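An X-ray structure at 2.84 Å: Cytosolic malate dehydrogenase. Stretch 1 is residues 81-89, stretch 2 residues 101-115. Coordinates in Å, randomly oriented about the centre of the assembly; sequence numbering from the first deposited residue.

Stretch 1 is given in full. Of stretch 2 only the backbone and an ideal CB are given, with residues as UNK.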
# COMPACT_ATOMS: atom_id res chain seq x y z
N VAL A 81 -4.60 -12.53 15.12
CA VAL A 81 -3.40 -12.52 14.28
C VAL A 81 -2.44 -11.45 14.75
O VAL A 81 -2.84 -10.30 14.99
CB VAL A 81 -3.75 -12.26 12.79
CG1 VAL A 81 -2.48 -12.08 11.96
CG2 VAL A 81 -4.61 -13.39 12.22
N ALA A 82 -1.17 -11.81 14.90
CA ALA A 82 -0.15 -10.84 15.30
C ALA A 82 0.96 -10.77 14.26
O ALA A 82 1.65 -11.75 14.00
CB ALA A 82 0.42 -11.20 16.66
N PHE A 83 1.11 -9.59 13.67
CA PHE A 83 2.24 -9.31 12.81
C PHE A 83 3.32 -8.63 13.63
O PHE A 83 3.29 -7.41 13.83
CB PHE A 83 1.84 -8.44 11.62
CG PHE A 83 0.91 -9.12 10.65
CD1 PHE A 83 1.41 -10.00 9.71
CD2 PHE A 83 -0.46 -8.87 10.68
CE1 PHE A 83 0.56 -10.62 8.80
CE2 PHE A 83 -1.31 -9.49 9.78
CZ PHE A 83 -0.80 -10.37 8.84
N LEU A 84 4.26 -9.42 14.14
CA LEU A 84 5.35 -8.85 14.92
C LEU A 84 6.39 -8.23 13.97
O LEU A 84 7.43 -8.83 13.65
CB LEU A 84 5.99 -9.92 15.81
CG LEU A 84 5.05 -10.59 16.83
CD1 LEU A 84 5.84 -11.48 17.80
CD2 LEU A 84 4.21 -9.57 17.59
N VAL A 85 6.09 -7.02 13.52
CA VAL A 85 6.94 -6.31 12.58
C VAL A 85 8.07 -5.56 13.29
O VAL A 85 9.24 -5.64 12.89
CB VAL A 85 6.13 -5.31 11.73
CG1 VAL A 85 7.05 -4.53 10.81
CG2 VAL A 85 5.03 -6.02 10.95
N GLY A 86 7.70 -4.82 14.33
CA GLY A 86 8.64 -3.99 15.08
C GLY A 86 9.77 -4.79 15.70
O GLY A 86 9.61 -5.97 16.02
N SER A 87 10.92 -4.14 15.87
CA SER A 87 12.10 -4.78 16.44
C SER A 87 13.21 -3.76 16.65
O SER A 87 13.06 -2.58 16.31
CB SER A 87 12.60 -5.92 15.54
OG SER A 87 13.21 -5.44 14.35
N PHE A 88 14.33 -4.20 17.22
CA PHE A 88 15.48 -3.33 17.37
C PHE A 88 16.41 -3.52 16.17
O PHE A 88 17.02 -4.58 16.01
CB PHE A 88 16.22 -3.62 18.68
CG PHE A 88 17.17 -2.54 19.10
CD1 PHE A 88 18.38 -2.37 18.44
CD2 PHE A 88 16.86 -1.68 20.14
CE1 PHE A 88 19.26 -1.37 18.83
CE2 PHE A 88 17.73 -0.68 20.54
CZ PHE A 88 18.94 -0.53 19.88
N PRO A 89 16.51 -2.49 15.32
CA PRO A 89 17.26 -2.56 14.06
C PRO A 89 18.76 -2.75 14.28
O PRO A 89 19.29 -2.22 15.26
CB PRO A 89 16.97 -1.20 13.41
CG PRO A 89 16.60 -0.30 14.53
CD PRO A 89 15.90 -1.17 15.54
N UNK A 101 20.38 -9.36 22.10
CA UNK A 101 20.08 -8.86 23.43
C UNK A 101 18.88 -7.91 23.39
O UNK A 101 17.93 -8.08 24.15
CB UNK A 101 21.30 -8.15 24.02
N UNK A 102 18.95 -6.93 22.49
CA UNK A 102 17.91 -5.91 22.38
C UNK A 102 16.58 -6.50 21.91
O UNK A 102 15.52 -6.19 22.47
CB UNK A 102 18.36 -4.81 21.42
N UNK A 103 16.64 -7.36 20.90
CA UNK A 103 15.43 -7.97 20.37
C UNK A 103 14.87 -9.02 21.31
O UNK A 103 13.66 -9.24 21.35
CB UNK A 103 15.71 -8.59 19.00
N UNK A 104 15.76 -9.65 22.07
CA UNK A 104 15.35 -10.60 23.09
C UNK A 104 14.40 -9.97 24.10
O UNK A 104 13.37 -10.55 24.43
CB UNK A 104 16.58 -11.16 23.81
N UNK A 105 14.75 -8.78 24.59
CA UNK A 105 13.90 -8.09 25.53
C UNK A 105 12.56 -7.72 24.93
O UNK A 105 11.52 -7.88 25.57
CB UNK A 105 14.60 -6.83 26.05
N UNK A 106 12.58 -7.23 23.69
CA UNK A 106 11.35 -6.90 22.98
C UNK A 106 10.43 -8.11 22.83
O UNK A 106 9.25 -8.04 23.15
CB UNK A 106 11.68 -6.33 21.60
N UNK A 107 10.98 -9.22 22.36
CA UNK A 107 10.15 -10.37 22.02
C UNK A 107 9.83 -11.30 23.20
O UNK A 107 8.92 -12.13 23.11
CB UNK A 107 10.85 -11.18 20.92
N UNK A 108 10.55 -11.18 24.31
CA UNK A 108 10.18 -11.95 25.49
C UNK A 108 8.95 -11.30 26.10
O UNK A 108 8.06 -11.98 26.60
CB UNK A 108 11.33 -12.02 26.50
N UNK A 109 8.91 -9.97 26.01
CA UNK A 109 7.78 -9.19 26.47
C UNK A 109 6.54 -9.46 25.62
O UNK A 109 5.45 -9.69 26.15
CB UNK A 109 8.12 -7.70 26.45
N UNK A 110 6.72 -9.44 24.30
CA UNK A 110 5.63 -9.68 23.36
C UNK A 110 5.19 -11.14 23.33
O UNK A 110 4.01 -11.43 23.09
CB UNK A 110 6.05 -9.24 21.96
N UNK A 111 6.13 -12.05 23.55
CA UNK A 111 5.82 -13.46 23.62
C UNK A 111 4.89 -13.73 24.79
O UNK A 111 3.94 -14.50 24.68
CB UNK A 111 7.10 -14.29 23.74
N UNK A 112 5.16 -13.07 25.92
CA UNK A 112 4.33 -13.21 27.10
C UNK A 112 3.05 -12.38 26.99
O UNK A 112 2.01 -12.75 27.52
CB UNK A 112 5.12 -12.80 28.35
N UNK A 113 3.14 -11.25 26.29
CA UNK A 113 1.96 -10.42 26.02
C UNK A 113 0.91 -11.22 25.26
O UNK A 113 -0.27 -11.23 25.62
CB UNK A 113 2.35 -9.17 25.23
N UNK A 114 1.36 -11.89 24.20
CA UNK A 114 0.51 -12.81 23.44
C UNK A 114 -0.09 -13.86 24.37
O UNK A 114 -1.29 -14.08 24.37
CB UNK A 114 1.31 -13.48 22.32
N UNK A 115 0.78 -14.49 25.16
CA UNK A 115 0.38 -15.57 26.05
C UNK A 115 -0.74 -15.19 27.02
O UNK A 115 -1.72 -15.92 27.15
CB UNK A 115 1.60 -16.05 26.85

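Stretch 2 is helical throughout, antiparallel to strand 81-84 (174° between axes, closest approach 11.3 Å). The turn of the helix brings some positions to face stretch 1, sets others sideways and turns the rest from it.

At position 101 the ideal CB has nothing of stretch 1 within 5.5 Å, so many residues would suit; it is Ala101.

At position 102 CA-to-CB points toward stretch 1, and the CB lies 3.5 Å from Phe88 CG, over one ring face. Aliphatic methylenes could extend across that ring. Those of Lys102 do: its CG sits 3.7 Å from the ring centroid of Phe88, 5° off the normal, a CH-pi contact.

Position 103 points sideways, its CB 4.9 Å from Phe88 N. The backbone of Phe88 offers a donor, N, and an acceptor, O; a side chain carrying both kinds of group, Asn or, with a longer reach, Gln, could answer them. Asn103, with chi1 m, does: Phe88 N donates to Asn103 OD1 (2.9 Å, 155°), and Asn103 ND2 donates to Phe88 O (3.1 Å, 154°). The paired bonds tie loop to helix where Phe88 CA and Asn103 CA are 5.5 Å apart.

Positions 104 and 105 are out of reach, so stretch 1 sets no requirement: Gly104 and Gly105, the latter with room for a CB.

Position 106 points toward stretch 1, its CB 5.4 Å from Ser87 CA. Leu, Ile or Met could span this gap. Ile106 places CD1 3.9 Å from Phe88 CB.

Position 107 points sideways, its CB without neighbours in stretch 1 within 5.5 Å, so contact needs a long side chain; Leu84 favours an apolar one. Phe107 reaches back: CE1 lies 3.5 Å from Leu84 CD1, which meets the ring at its edge, as does Ser87 CB.

Positions 108 and 109, out of reach, are little constrained: Thr108 and Val109.

Position 110 points toward stretch 1, its CB 4.7 Å from Leu84 CD1. An apolar residue would suit, as would a long polar one directed at Gly86 O, an acceptor 7.7 Å from the CB. Gln110 packs OE1 3.3 Å from Leu84 CD2, and a water donates to both Gln110 OE1 (2.9 Å) and Gly86 O (2.8 Å), bridging them.

Position 111 points away, and a CB would clash with the carbonyl O of position 107 at 2.9 Å, favouring glycine: Gly111.

At 112 and 113 no stretch 1 atom lies within 5.5 Å of the CB, so polar or apolar residues would suit: Lys112 and Ala113.

Position 114 points toward stretch 1, inviting a branched apolar residue. Leu114 brings CD2 to 3.7 Å from Ala82 CB and CD1 to 4.3 Å from Leu84 CD1.

Position 115, equally unconstrained within 5.5 Å, could be polar or apolar: Asn115.

Stretch 2 (101-115) AKNGGIFTVQGKALN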
# COMPACT_ATOMS: atom_id res chain seq x y z
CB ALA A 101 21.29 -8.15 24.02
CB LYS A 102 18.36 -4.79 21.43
CG LYS A 102 19.40 -3.85 22.03
CD LYS A 102 18.89 -3.21 23.32
CE LYS A 102 19.98 -2.46 24.07
NZ LYS A 102 20.42 -1.22 23.36
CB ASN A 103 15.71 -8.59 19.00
CG ASN A 103 15.83 -7.55 17.92
OD1 ASN A 103 14.83 -7.02 17.45
ND2 ASN A 103 17.06 -7.23 17.52
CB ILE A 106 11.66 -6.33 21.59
CG1 ILE A 106 12.40 -5.01 21.70
CG2 ILE A 106 10.38 -6.16 20.78
CD1 ILE A 106 12.86 -4.44 20.38
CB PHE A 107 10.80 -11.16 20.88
CG PHE A 107 10.54 -10.57 19.53
CD1 PHE A 107 9.41 -10.91 18.81
CD2 PHE A 107 11.42 -9.64 19.00
CE1 PHE A 107 9.16 -10.35 17.57
CE2 PHE A 107 11.18 -9.07 17.75
CZ PHE A 107 10.04 -9.43 17.04
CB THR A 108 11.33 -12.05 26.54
OG1 THR A 108 10.92 -12.88 27.62
CG2 THR A 108 11.72 -10.69 27.08
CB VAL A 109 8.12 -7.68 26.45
CG1 VAL A 109 6.85 -6.83 26.49
CG2 VAL A 109 9.06 -7.34 27.61
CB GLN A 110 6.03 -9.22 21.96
CG GLN A 110 6.22 -7.72 21.86
CD GLN A 110 6.34 -7.23 20.43
OE1 GLN A 110 6.38 -8.03 19.49
NE2 GLN A 110 6.40 -5.92 20.26
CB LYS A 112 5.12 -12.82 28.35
CG LYS A 112 4.40 -13.12 29.65
CD LYS A 112 5.13 -12.52 30.85
CE LYS A 112 4.20 -12.35 32.04
NZ LYS A 112 3.46 -13.60 32.36
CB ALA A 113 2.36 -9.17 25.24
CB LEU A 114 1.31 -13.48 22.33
CG LEU A 114 1.73 -12.62 21.14
CD1 LEU A 114 2.93 -13.23 20.43
CD2 LEU A 114 0.56 -12.44 20.17
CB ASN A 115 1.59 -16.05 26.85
CG ASN A 115 1.31 -17.32 27.63
OD1 ASN A 115 1.20 -18.40 27.05
ND2 ASN A 115 1.19 -17.19 28.94
O HOH W 1 7.20 -6.94 16.95
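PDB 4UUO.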